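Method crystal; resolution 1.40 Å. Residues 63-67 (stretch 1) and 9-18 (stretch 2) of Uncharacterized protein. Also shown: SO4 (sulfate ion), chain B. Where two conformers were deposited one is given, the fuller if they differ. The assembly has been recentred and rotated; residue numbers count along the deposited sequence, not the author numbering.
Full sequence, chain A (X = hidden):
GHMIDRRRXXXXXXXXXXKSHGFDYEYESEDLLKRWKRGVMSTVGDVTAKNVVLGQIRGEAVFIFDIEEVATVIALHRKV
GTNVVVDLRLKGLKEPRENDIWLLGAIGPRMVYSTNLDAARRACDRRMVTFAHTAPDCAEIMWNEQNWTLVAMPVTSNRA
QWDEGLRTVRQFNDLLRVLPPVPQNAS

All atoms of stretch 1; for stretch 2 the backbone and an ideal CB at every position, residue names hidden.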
# COMPACT_ATOMS: atom_id res chain seq x y z
N PHE A 63 -3.00 9.21 -0.45
CA PHE A 63 -4.09 9.09 -1.42
C PHE A 63 -4.82 7.78 -1.21
O PHE A 63 -4.17 6.76 -0.97
CB PHE A 63 -3.55 9.15 -2.85
CG PHE A 63 -2.71 10.43 -3.16
CD1 PHE A 63 -2.92 11.64 -2.50
CD2 PHE A 63 -1.74 10.40 -4.11
CE1 PHE A 63 -2.19 12.82 -2.79
CE2 PHE A 63 -1.02 11.55 -4.42
CZ PHE A 63 -1.25 12.76 -3.76
N ILE A 64 -6.14 7.79 -1.24
CA ILE A 64 -6.95 6.59 -1.05
C ILE A 64 -7.91 6.53 -2.23
O ILE A 64 -8.56 7.54 -2.54
CB ILE A 64 -7.72 6.66 0.27
CG1 ILE A 64 -6.71 6.90 1.43
CG2 ILE A 64 -8.51 5.33 0.49
CD1 ILE A 64 -6.67 8.33 1.94
N PHE A 65 -8.01 5.37 -2.87
CA PHE A 65 -8.83 5.32 -4.08
C PHE A 65 -9.20 3.88 -4.37
O PHE A 65 -8.61 2.94 -3.83
CB PHE A 65 -8.12 5.96 -5.29
CG PHE A 65 -6.76 5.41 -5.52
CD1 PHE A 65 -6.58 4.27 -6.31
CD2 PHE A 65 -5.66 5.99 -4.91
CE1 PHE A 65 -5.29 3.70 -6.48
CE2 PHE A 65 -4.37 5.46 -5.11
CZ PHE A 65 -4.19 4.32 -5.90
N ASP A 66 -10.22 3.70 -5.22
CA ASP A 66 -10.64 2.38 -5.66
C ASP A 66 -10.18 2.17 -7.10
O ASP A 66 -10.21 3.09 -7.92
CB ASP A 66 -12.17 2.25 -5.62
CG ASP A 66 -12.74 2.46 -4.24
OD1 ASP A 66 -12.02 2.23 -3.24
OD2 ASP A 66 -13.93 2.82 -4.15
N ILE A 67 -9.75 0.95 -7.38
CA ILE A 67 -9.54 0.47 -8.74
C ILE A 67 -10.65 -0.54 -8.97
O ILE A 67 -10.62 -1.63 -8.41
CB ILE A 67 -8.16 -0.20 -8.89
CG1 ILE A 67 -7.07 0.76 -8.35
CG2 ILE A 67 -7.94 -0.64 -10.34
CD1 ILE A 67 -5.65 0.19 -8.44
N UNK A 9 -23.75 2.50 -1.07
CA UNK A 9 -23.40 3.79 -0.49
C UNK A 9 -21.93 4.07 -0.43
O UNK A 9 -21.51 4.88 0.41
CB UNK A 9 -23.97 3.89 0.92
N UNK A 10 -21.14 3.40 -1.26
CA UNK A 10 -19.69 3.51 -1.18
C UNK A 10 -19.23 4.94 -1.34
O UNK A 10 -18.38 5.39 -0.58
CB UNK A 10 -19.03 2.63 -2.24
N UNK A 11 -19.77 5.67 -2.32
CA UNK A 11 -19.35 7.05 -2.55
C UNK A 11 -19.71 7.97 -1.39
O UNK A 11 -18.88 8.77 -0.94
CB UNK A 11 -19.98 7.58 -3.84
N UNK A 12 -20.93 7.87 -0.89
CA UNK A 12 -21.34 8.68 0.23
C UNK A 12 -20.47 8.39 1.45
O UNK A 12 -20.06 9.32 2.15
CB UNK A 12 -22.82 8.44 0.55
N UNK A 13 -20.21 7.11 1.71
CA UNK A 13 -19.42 6.74 2.88
C UNK A 13 -17.97 7.21 2.73
O UNK A 13 -17.38 7.67 3.70
CB UNK A 13 -19.47 5.23 3.10
N UNK A 14 -17.41 7.12 1.52
CA UNK A 14 -16.04 7.58 1.32
C UNK A 14 -15.95 9.10 1.47
O UNK A 14 -14.98 9.63 2.04
CB UNK A 14 -15.53 7.15 -0.06
N UNK A 15 -16.95 9.84 0.97
CA UNK A 15 -17.00 11.30 1.17
C UNK A 15 -17.12 11.67 2.65
O UNK A 15 -16.47 12.61 3.12
CB UNK A 15 -18.18 11.90 0.39
N UNK A 16 -17.97 10.95 3.41
CA UNK A 16 -18.09 11.21 4.84
C UNK A 16 -16.76 10.98 5.55
O UNK A 16 -16.37 11.75 6.44
CB UNK A 16 -19.18 10.32 5.45
N UNK A 17 -16.08 9.88 5.22
CA UNK A 17 -14.80 9.57 5.85
C UNK A 17 -13.75 10.61 5.50
O UNK A 17 -12.99 11.03 6.37
CB UNK A 17 -14.32 8.18 5.43
N UNK A 18 -13.72 11.05 4.24
CA UNK A 18 -12.81 12.13 3.85
C UNK A 18 -13.07 13.37 4.70
O UNK A 18 -12.14 14.01 5.21
CB UNK A 18 -12.97 12.46 2.36
S SO4 B . -23.58 6.56 -3.33
O1 SO4 B . -22.99 6.21 -2.05
O2 SO4 B . -22.71 7.38 -4.20
O3 SO4 B . -24.03 5.37 -4.06
O4 SO4 B . -24.82 7.23 -2.96

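Stretch 2 is a helix from position 10 onward. It runs nearly antiparallel to strand 63-67, at 173°, with the axes 11.3 Å apart at closest approach. That gap leaves room for long side chains.

Position 9 sits just before the helix, with phi 64° and psi 22°. A positive phi favours glycine, though asparagine can also adopt it. The residue is Gly9, the N-cap; its O accepts the first helical hydrogen bond, from the backbone N of position 13, at 2.9 Å.

Position 10 points its CB toward the strand. An ideal CB lies 5.4 Å from Asp66 OD2, so a polar or basic side chain could suit, as could a medium-sized apolar one. It is Leu10, with chi1 t and chi2 p. Its CD2 packs 3.4 Å from Asp66 OD2, a contact without a hydrogen bond.

Position 11 points sideways. Stretch 1 offers nothing within 5.5 Å of an ideal CB, so it sets no demand. With the sulfate bound as here, an ideal CB would come 2.8 Å from SO4 O2, a clash that a residue without a CB avoids. The deposited residue is Gly11.

Position 12 is out of reach of the strand but close to the sulfate, so a basic residue would be welcome. Arg12 places NH1 2.9 Å from SO4 O4. The hydrogen bond to the ion comes from the backbone: Arg12 N donates to SO4 O1 at 2.9 Å, with a nearly straight angle of 172°. The ion probably comes from the crystallisation liquor.

Position 13 does not reach the strand, and many residues would do. Arg13 makes no contact with stretch 1; its NE and NH2 hydrogen-bond just outside the stretches.

Position 14 points toward the strand, yet nothing there lies within 5.5 Å of its ideal CB. A long side chain is needed, and the Asp66 carboxylate asks for a donor; arginine or lysine would suit, and glutamine is possible. Arg14 bends through chi2 and chi3, both p, to reach it. NH2 donates to Asp66 OD1 at 2.8 Å and NH1 to the same OD1 at 3.1 Å, forming a salt bridge. OD1 lies near the guanidinium plane, whereas Ile64 CG2 covers one face, 4.3 Å from NH1.

Positions 15 and 16 are out of reach, so polar residues are as suitable as others. They are Lys15 and Ser16.

Position 17 again points toward the strand, where Ile64 offers an apolar surface across a wide gap. A large apolar or aromatic side chain would fill it. Trp17, with chi1 t, brings CH2 to 3.6 Å from Ile64 CD1, which meets the ring at its edge.

Position 18 points sideways and makes no contact, so the strand sets no demand. Ala18 occupies it.

Stretch 2 9-18: GLGRRRKSWA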
# COMPACT_ATOMS: atom_id res chain seq x y z
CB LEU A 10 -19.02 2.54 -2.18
CG LEU A 10 -17.51 2.65 -2.32
CD1 LEU A 10 -16.88 2.39 -0.96
CD2 LEU A 10 -17.04 1.64 -3.38
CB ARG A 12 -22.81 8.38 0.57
CG ARG A 12 -23.34 9.06 1.81
CD ARG A 12 -24.80 8.71 2.03
NE ARG A 12 -25.67 9.24 0.98
CZ ARG A 12 -26.09 8.55 -0.08
NH1 ARG A 12 -25.74 7.28 -0.24
NH2 ARG A 12 -26.87 9.13 -0.98
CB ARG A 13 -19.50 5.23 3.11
CG ARG A 13 -20.87 4.79 3.60
CD ARG A 13 -21.04 3.25 3.86
NE ARG A 13 -20.96 2.36 2.68
CZ ARG A 13 -19.89 1.58 2.39
NH1 ARG A 13 -18.78 1.59 3.17
NH2 ARG A 13 -19.94 0.79 1.32
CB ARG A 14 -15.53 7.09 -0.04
CG ARG A 14 -14.04 7.44 -0.33
CD ARG A 14 -13.09 6.57 0.51
NE ARG A 14 -13.29 5.12 0.30
CZ ARG A 14 -12.79 4.38 -0.71
NH1 ARG A 14 -12.14 4.94 -1.74
NH2 ARG A 14 -13.04 3.06 -0.75
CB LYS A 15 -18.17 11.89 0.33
CG LYS A 15 -17.97 13.34 -0.06
CD LYS A 15 -19.14 13.85 -0.91
CE LYS A 15 -19.31 13.07 -2.21
NZ LYS A 15 -20.24 13.76 -3.17
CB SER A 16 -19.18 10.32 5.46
OG SER A 16 -19.28 10.47 6.89
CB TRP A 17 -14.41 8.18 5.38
CG TRP A 17 -13.10 7.70 5.85
CD1 TRP A 17 -12.80 7.19 7.09
CD2 TRP A 17 -11.89 7.65 5.10
NE1 TRP A 17 -11.49 6.82 7.14
CE2 TRP A 17 -10.91 7.07 5.93
CE3 TRP A 17 -11.53 8.02 3.78
CZ2 TRP A 17 -9.60 6.85 5.53
CZ3 TRP A 17 -10.24 7.80 3.37
CH2 TRP A 17 -9.27 7.23 4.24
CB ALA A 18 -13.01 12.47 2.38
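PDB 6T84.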